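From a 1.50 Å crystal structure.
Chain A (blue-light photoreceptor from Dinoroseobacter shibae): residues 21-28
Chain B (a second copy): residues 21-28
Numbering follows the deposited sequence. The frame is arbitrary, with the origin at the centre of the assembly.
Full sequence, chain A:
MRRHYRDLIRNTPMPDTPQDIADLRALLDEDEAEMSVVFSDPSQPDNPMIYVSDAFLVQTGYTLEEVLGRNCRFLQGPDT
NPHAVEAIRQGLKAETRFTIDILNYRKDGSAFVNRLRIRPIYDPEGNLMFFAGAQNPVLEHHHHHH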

# COMPACT_ATOMS: atom_id res chain seq x y z
N ILE A 21 -4.04 -4.96 -10.05
CA ILE A 21 -2.77 -4.77 -9.38
C ILE A 21 -2.57 -3.29 -9.09
O ILE A 21 -2.82 -2.43 -9.95
CB ILE A 21 -1.60 -5.30 -10.23
CG1 ILE A 21 -1.84 -6.78 -10.55
CG2 ILE A 21 -0.25 -5.09 -9.52
CD1 ILE A 21 -0.73 -7.41 -11.39
N ALA A 22 -2.14 -2.99 -7.86
CA ALA A 22 -1.84 -1.63 -7.49
C ALA A 22 -0.74 -1.09 -8.41
O ALA A 22 0.27 -1.77 -8.69
CB ALA A 22 -1.40 -1.54 -6.04
N ASP A 23 -0.96 0.14 -8.87
CA ASP A 23 0.04 0.88 -9.61
C ASP A 23 0.94 1.57 -8.61
O ASP A 23 0.76 2.74 -8.27
CB ASP A 23 -0.65 1.93 -10.47
CG ASP A 23 0.31 2.69 -11.35
OD1 ASP A 23 1.53 2.47 -11.24
OD2 ASP A 23 -0.17 3.52 -12.15
N LEU A 24 1.93 0.83 -8.12
CA LEU A 24 2.79 1.36 -7.09
C LEU A 24 3.64 2.52 -7.61
O LEU A 24 3.99 3.44 -6.85
CB LEU A 24 3.66 0.25 -6.49
CG LEU A 24 2.83 -0.83 -5.78
CD1 LEU A 24 3.71 -1.75 -4.97
CD2 LEU A 24 1.77 -0.24 -4.88
N ARG A 25 3.92 2.52 -8.91
CA ARG A 25 4.78 3.55 -9.50
C ARG A 25 4.09 4.89 -9.46
O ARG A 25 4.74 5.91 -9.69
CB ARG A 25 5.18 3.21 -10.93
N ALA A 26 2.79 4.91 -9.18
CA ALA A 26 2.08 6.17 -9.08
C ALA A 26 2.59 6.97 -7.89
O ALA A 26 2.28 8.15 -7.75
CB ALA A 26 0.59 5.96 -8.99
N LEU A 27 3.40 6.34 -7.05
CA LEU A 27 3.83 6.95 -5.79
C LEU A 27 5.30 7.35 -5.88
O LEU A 27 5.92 7.74 -4.87
CB LEU A 27 3.59 5.96 -4.63
CG LEU A 27 2.13 5.69 -4.25
CD1 LEU A 27 1.51 6.97 -3.86
CD2 LEU A 27 1.28 5.03 -5.35
N LEU A 28 5.86 7.22 -7.09
CA LEU A 28 7.23 7.61 -7.40
C LEU A 28 7.32 9.12 -7.56
O LEU A 28 6.34 9.77 -7.93
CB LEU A 28 7.71 6.97 -8.72
CG LEU A 28 7.99 5.46 -8.79
CD1 LEU A 28 8.34 4.92 -10.20
CD2 LEU A 28 9.08 5.14 -7.79
N ILE B 21 2.96 11.35 2.09
CA ILE B 21 1.81 10.49 2.25
C ILE B 21 1.46 9.85 0.92
O ILE B 21 1.46 10.52 -0.13
CB ILE B 21 0.60 11.28 2.79
CG1 ILE B 21 0.97 11.96 4.11
CG2 ILE B 21 -0.63 10.37 2.94
CD1 ILE B 21 -0.17 12.76 4.73
N ALA B 22 1.21 8.54 0.95
CA ALA B 22 0.79 7.84 -0.25
C ALA B 22 -0.50 8.46 -0.78
O ALA B 22 -1.44 8.76 -0.01
CB ALA B 22 0.59 6.36 0.04
N ASP B 23 -0.52 8.66 -2.09
CA ASP B 23 -1.72 9.07 -2.80
C ASP B 23 -2.53 7.84 -3.11
O ASP B 23 -2.44 7.27 -4.20
CB ASP B 23 -1.32 9.76 -4.09
CG ASP B 23 -2.49 10.31 -4.85
OD1 ASP B 23 -3.64 10.10 -4.42
OD2 ASP B 23 -2.27 10.96 -5.90
N LEU B 24 -3.32 7.41 -2.14
CA LEU B 24 -4.06 6.18 -2.30
C LEU B 24 -5.13 6.31 -3.39
O LEU B 24 -5.46 5.32 -4.06
CB LEU B 24 -4.66 5.74 -0.96
CG LEU B 24 -3.60 5.40 0.09
CD1 LEU B 24 -4.20 4.71 1.28
CD2 LEU B 24 -2.49 4.54 -0.48
N ARG B 25 -5.61 7.53 -3.60
CA ARG B 25 -6.68 7.75 -4.58
C ARG B 25 -6.18 7.51 -5.98
O ARG B 25 -6.98 7.41 -6.90
CB ARG B 25 -7.26 9.16 -4.48
N ALA B 26 -4.86 7.40 -6.15
CA ALA B 26 -4.31 7.11 -7.47
C ALA B 26 -4.72 5.72 -7.91
O ALA B 26 -4.55 5.36 -9.07
CB ALA B 26 -2.81 7.26 -7.49
N LEU B 27 -5.30 4.94 -7.00
CA LEU B 27 -5.59 3.53 -7.26
C LEU B 27 -7.10 3.34 -7.43
O LEU B 27 -7.59 2.19 -7.51
CB LEU B 27 -5.04 2.67 -6.12
CG LEU B 27 -3.51 2.55 -6.01
CD1 LEU B 27 -3.02 1.97 -7.26
CD2 LEU B 27 -2.78 3.87 -5.73
N LEU B 28 -7.82 4.46 -7.46
CA LEU B 28 -9.27 4.50 -7.68
C LEU B 28 -9.58 4.29 -9.15
O LEU B 28 -8.76 4.64 -10.01
CB LEU B 28 -9.87 5.85 -7.25
CG LEU B 28 -9.95 6.22 -5.76
CD1 LEU B 28 -10.46 7.66 -5.46
CD2 LEU B 28 -10.81 5.18 -5.07

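At the centre of this contact lie the two copies of leucine 27, related, like everything else here, by an exact two-fold axis. A:Leu27 CD2 and B:Leu27 CD2 approach to 4.2 Å across that axis, an ordinary van der Waals separation for two methyl groups. The CA-to-CB bond of each leucine points sideways, yet the chain, with both chi1 and chi2 in the m well, brings its end nearer to the partner stretch. Leucine suits this place because its branched tip offers two methyl groups: while CD2 meets its symmetry mate, CD1 lies against the partner's backbone. A:Leu27 and B:Leu27 accordingly have the largest areas covered by the opposing stretch, about 68 Å² each of a total of 268 Å² buried from both sides.

The other methyl, A:Leu27 CD1, rests 3.8 Å from B:Ala22 CA and 4.1 Å from B:Ala22 CB, and B:Leu27 makes the same contacts with A:Ala22. Alanine's short side chain leaves the backbone within reach of the leucine tip, so the methyl packs against main chain and side chain together. Beside the two leucines, A:Ala26 CB faces B:Ala26 CB at 3.9 Å across the axis. Both CA-to-CB bonds point toward the other stretch, and the small methyls let the backbones come near, with A:Ala26 CA and B:Ala26 CA 6.7 Å apart. The register is reciprocal: residue 22 of each copy lies nearest residue 27 of the other, with A:Ala22 CA and B:Leu27 CA separated by 6.4 Å.

Each backbone is held in shape by its own hydrogen bonds. Residues 24-27 form a 3-10 segment, in which A:Ala26 N donates to A:Asp23 O at 3.1 Å and A:Leu28 N to A:Arg25 O at 3.1 Å; the same bonds recur in chain B. This compact turn places residues 26 and 27 on the contact, while A:Leu28 remains out of reach, as do the modelled atoms of A:Arg25, whose side chain is not modelled beyond CB.

At the edge, the chemistry becomes polar without becoming bonded. A:Leu27 CD1 comes within 3.2 Å of B:Asp23 N, a tight approach of a methyl to a backbone nitrogen, and lies 4.0 Å from B:Asp23 CB. The aspartate thus offers its backbone and aliphatic CB to the leucine, while its carboxylate suits the exposed position, where solvent can accommodate the charge. No hydrogen bond crosses between the stretches; their mutual contact rests on apolar packing and shape.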